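Local coordinates for protein lectin (Lotus tetragonolobus, PDB 2EIG) that probably binds L-fucosyl-containing sugars as a seed lectin of the legume family, and carries a manganese ion and a calcium ion, at residues Ala116-Ser121 against Val125-Ser130. Numbering follows the deposited sequence.
With MN (manganese (II) ion), chain F; CA (calcium ion), chain G.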
ATOM      1  N   ALA A 116       5.582  -4.148 -15.650  1.00 15.38           N
ATOM      2  CA  ALA A 116       5.801  -3.097 -16.606  1.00 15.78           C
ATOM      3  C   ALA A 116       5.080  -1.800 -16.203  1.00 15.58           C
ATOM      4  O   ALA A 116       4.052  -1.836 -15.531  1.00 15.82           O
ATOM      5  CB  ALA A 116       5.332  -3.565 -17.998  1.00 16.46           C
ATOM      6  N   VAL A 117       5.700  -0.675 -16.550  1.00 14.89           N
ATOM      7  CA  VAL A 117       5.082   0.617 -16.595  1.00 14.43           C
ATOM      8  C   VAL A 117       4.949   0.994 -18.090  1.00 13.92           C
ATOM      9  O   VAL A 117       5.941   1.212 -18.808  1.00 12.48           O
ATOM     10  CB  VAL A 117       5.895   1.684 -15.815  1.00 15.19           C
ATOM     11  CG1 VAL A 117       5.192   3.077 -15.899  1.00 13.25           C
ATOM     12  CG2 VAL A 117       6.137   1.232 -14.308  1.00 14.12           C
ATOM     13  N   GLU A 118       3.708   1.062 -18.541  1.00 13.89           N
ATOM     14  CA  GLU A 118       3.410   1.257 -19.943  1.00 14.96           C
ATOM     15  C   GLU A 118       2.962   2.671 -20.186  1.00 15.85           C
ATOM     16  O   GLU A 118       2.314   3.312 -19.366  1.00 17.60           O
ATOM     17  CB  GLU A 118       2.330   0.277 -20.467  1.00 14.17           C
ATOM     18  CG  GLU A 118       0.983   0.528 -19.788  1.00 14.63           C
ATOM     19  CD  GLU A 118      -0.162  -0.236 -20.417  1.00 16.25           C
ATOM     20  OE1 GLU A 118      -0.061  -1.438 -20.669  1.00 17.83           O
ATOM     21  OE2 GLU A 118      -1.186   0.403 -20.623  1.00 15.81           O
ATOM     22  N   PHE A 119       3.284   3.136 -21.368  1.00 16.72           N
ATOM     23  CA  PHE A 119       2.907   4.450 -21.808  1.00 16.31           C
ATOM     24  C   PHE A 119       2.202   4.012 -23.078  1.00 15.28           C
ATOM     25  O   PHE A 119       2.807   3.733 -24.097  1.00 14.62           O
ATOM     26  CB  PHE A 119       4.146   5.309 -22.081  1.00 15.36           C
ATOM     27  CG  PHE A 119       4.935   5.657 -20.844  1.00 17.20           C
ATOM     28  CD1 PHE A 119       5.979   4.843 -20.410  1.00 15.02           C
ATOM     29  CD2 PHE A 119       4.605   6.792 -20.084  1.00 15.94           C
ATOM     30  CE1 PHE A 119       6.718   5.153 -19.267  1.00 19.36           C
ATOM     31  CE2 PHE A 119       5.340   7.114 -18.949  1.00 20.32           C
ATOM     32  CZ  PHE A 119       6.402   6.298 -18.527  1.00 17.11           C
ATOM     33  N   ASP A 120       0.898   3.936 -22.993  1.00 14.88           N
ATOM     34  CA  ASP A 120       0.104   3.270 -23.973  1.00 15.30           C
ATOM     35  C   ASP A 120      -0.640   4.375 -24.726  1.00 16.81           C
ATOM     36  O   ASP A 120      -1.387   5.143 -24.132  1.00 15.76           O
ATOM     37  CB  ASP A 120      -0.872   2.332 -23.230  1.00 16.72           C
ATOM     38  CG  ASP A 120      -1.705   1.473 -24.148  1.00 15.97           C
ATOM     39  OD1 ASP A 120      -2.208   0.429 -23.700  1.00 19.78           O
ATOM     40  OD2 ASP A 120      -1.918   1.811 -25.320  1.00 18.48           O
ATOM     41  N   SER A 121      -0.423   4.434 -26.039  1.00 17.55           N
ATOM     42  CA  SER A 121      -0.924   5.543 -26.865  1.00 18.21           C
ATOM     43  C   SER A 121      -2.219   5.170 -27.585  1.00 18.78           C
ATOM     44  O   SER A 121      -2.701   5.919 -28.389  1.00 19.87           O
ATOM     45  CB  SER A 121       0.134   5.890 -27.903  1.00 17.09           C
ATOM     46  OG  SER A 121       0.532   4.740 -28.630  1.00 15.70           O
ATOM     47  N   VAL A 125      -9.236  -2.942 -26.539  1.00 22.06           N
ATOM     48  CA  VAL A 125     -10.447  -3.410 -25.862  1.00 22.28           C
ATOM     49  C   VAL A 125     -10.286  -3.580 -24.331  1.00 22.85           C
ATOM     50  O   VAL A 125     -11.270  -3.430 -23.601  1.00 22.87           O
ATOM     51  CB  VAL A 125     -10.982  -4.739 -26.529  1.00 23.10           C
ATOM     52  CG1 VAL A 125     -11.167  -4.546 -28.044  1.00 23.33           C
ATOM     53  CG2 VAL A 125     -10.010  -5.804 -26.341  1.00 20.44           C
ATOM     54  N   TRP A 126      -9.039  -3.841 -23.862  1.00 21.04           N
ATOM     55  CA  TRP A 126      -8.758  -4.177 -22.480  1.00 20.00           C
ATOM     56  C   TRP A 126      -8.228  -2.971 -21.728  1.00 20.09           C
ATOM     57  O   TRP A 126      -7.957  -3.023 -20.516  1.00 21.01           O
ATOM     58  CB  TRP A 126      -7.712  -5.292 -22.455  1.00 19.67           C
ATOM     59  CG  TRP A 126      -6.445  -4.917 -23.293  1.00 17.51           C
ATOM     60  CD1 TRP A 126      -5.468  -4.046 -22.945  1.00 15.25           C
ATOM     61  CD2 TRP A 126      -6.102  -5.400 -24.615  1.00 17.54           C
ATOM     62  NE1 TRP A 126      -4.509  -3.978 -23.942  1.00 16.80           N
ATOM     63  CE2 TRP A 126      -4.870  -4.806 -24.969  1.00 15.63           C
ATOM     64  CE3 TRP A 126      -6.713  -6.282 -25.517  1.00 18.20           C
ATOM     65  CZ2 TRP A 126      -4.236  -5.067 -26.180  1.00 19.11           C
ATOM     66  CZ3 TRP A 126      -6.097  -6.533 -26.723  1.00 18.42           C
ATOM     67  CH2 TRP A 126      -4.858  -5.908 -27.051  1.00 17.27           C
ATOM     68  N   ASP A 127      -8.039  -1.890 -22.470  1.00 19.81           N
ATOM     69  CA  ASP A 127      -7.555  -0.644 -21.947  1.00 19.77           C
ATOM     70  C   ASP A 127      -8.626   0.112 -21.206  1.00 21.96           C
ATOM     71  O   ASP A 127      -9.807  -0.131 -21.442  1.00 21.78           O
ATOM     72  CB  ASP A 127      -6.976   0.202 -23.087  1.00 20.44           C
ATOM     73  CG  ASP A 127      -5.595  -0.224 -23.429  1.00 17.90           C
ATOM     74  OD1 ASP A 127      -4.932  -0.676 -22.482  1.00 12.64           O
ATOM     75  OD2 ASP A 127      -5.211  -0.175 -24.611  1.00 20.86           O
ATOM     76  N   PRO A 128      -8.211   1.023 -20.318  1.00 22.86           N
ATOM     77  CA  PRO A 128      -9.170   1.696 -19.462  1.00 25.65           C
ATOM     78  C   PRO A 128     -10.318   2.285 -20.295  1.00 28.25           C
ATOM     79  O   PRO A 128     -10.142   3.297 -21.026  1.00 27.21           O
ATOM     80  CB  PRO A 128      -8.340   2.753 -18.734  1.00 24.28           C
ATOM     81  CG  PRO A 128      -6.934   2.255 -18.760  1.00 23.66           C
ATOM     82  CD  PRO A 128      -6.810   1.401 -20.014  1.00 21.89           C
ATOM     83  N   LYS A 129     -11.436   1.546 -20.221  1.00 31.85           N
ATOM     84  CA  LYS A 129     -12.718   1.731 -20.952  1.00 35.24           C
ATOM     85  C   LYS A 129     -13.380   2.834 -20.215  1.00 36.85           C
ATOM     86  O   LYS A 129     -14.629   3.031 -20.303  1.00 38.39           O
ATOM     87  CB  LYS A 129     -13.643   0.508 -20.782  1.00 35.23           C
ATOM     88  CG  LYS A 129     -14.125  -0.175 -22.044  1.00 35.85           C
ATOM     89  CD  LYS A 129     -14.874  -1.504 -21.693  1.00 36.05           C
ATOM     90  CE  LYS A 129     -14.366  -2.174 -20.403  1.00 34.52           C
ATOM     91  NZ  LYS A 129     -12.975  -2.760 -20.502  1.00 36.96           N
ATOM     92  N   SER A 130     -12.534   3.492 -19.419  1.00 37.88           N
ATOM     93  CA  SER A 130     -12.733   4.830 -18.969  1.00 37.95           C
ATOM     94  C   SER A 130     -12.850   5.394 -20.334  1.00 37.77           C
ATOM     95  O   SER A 130     -12.684   4.660 -21.309  1.00 37.48           O
ATOM     96  CB  SER A 130     -11.475   5.314 -18.254  1.00 38.09           C
ATOM     97  OG  SER A 130     -11.150   4.444 -17.152  1.00 39.38           O
TER
HETATM   98 MN    MN F1101      -2.998  -0.155 -21.714  1.00 18.87          MN
HETATM   99 CA    CA G1102      -3.167  -0.251 -25.851  1.00 19.22          CA
HETATM  100  O   HOH W   1      -2.212  -2.169 -21.950  1.00 20.54           O
HETATM  101  O   HOH W   2      -2.317  -2.183 -24.968  1.00 12.09           O
HETATM  102  O   HOH W   3      -3.873  -0.626 -19.714  1.00 18.09           O
HETATM  103  O   HOH W   4      -1.460  -0.222 -27.459  1.00 19.37           O
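Asp120 and Asp127 meet through two shared metal ions, manganese and calcium, in a buried contact between the end of strand 115-120 and the loop that leads on to strand 135-140. The two carboxylates approach from opposite directions with their planes 77° apart, and no hydrogen bond joins the segments; cations hold together acidic groups that would otherwise be expected to repel. Asp120 grips calcium with both oxygens, and its OD1 also reaches manganese at 2.2 Å, making this one atom a bridge between the ions. Asp127 bridges differently, one oxygen to each metal: OD1 lies 2.1 Å from manganese and OD2 2.4 Å from calcium. OD1 of Asp120 therefore comes within 3.2 Å of OD1 of Asp127, a close approach probably made tolerable by the bound cations. Glu118, two residues back along the strand and facing the same way, extends beyond CG to bring OE2 to manganese, while its OE1 accepts a 2.6 Å hydrogen bond from a manganese-bound water. Across the site, the indole NE1 of Trp126 donates to a calcium-bound water, a second-shell link 3.0 Å long. His135 completes the manganese shell, and His122 O and Asn124 OD1 that of calcium. Such paired manganese and calcium sites, bridged by two aspartates, are the hallmark of legume lectins, where they typically shape the neighbouring carbohydrate-binding loops.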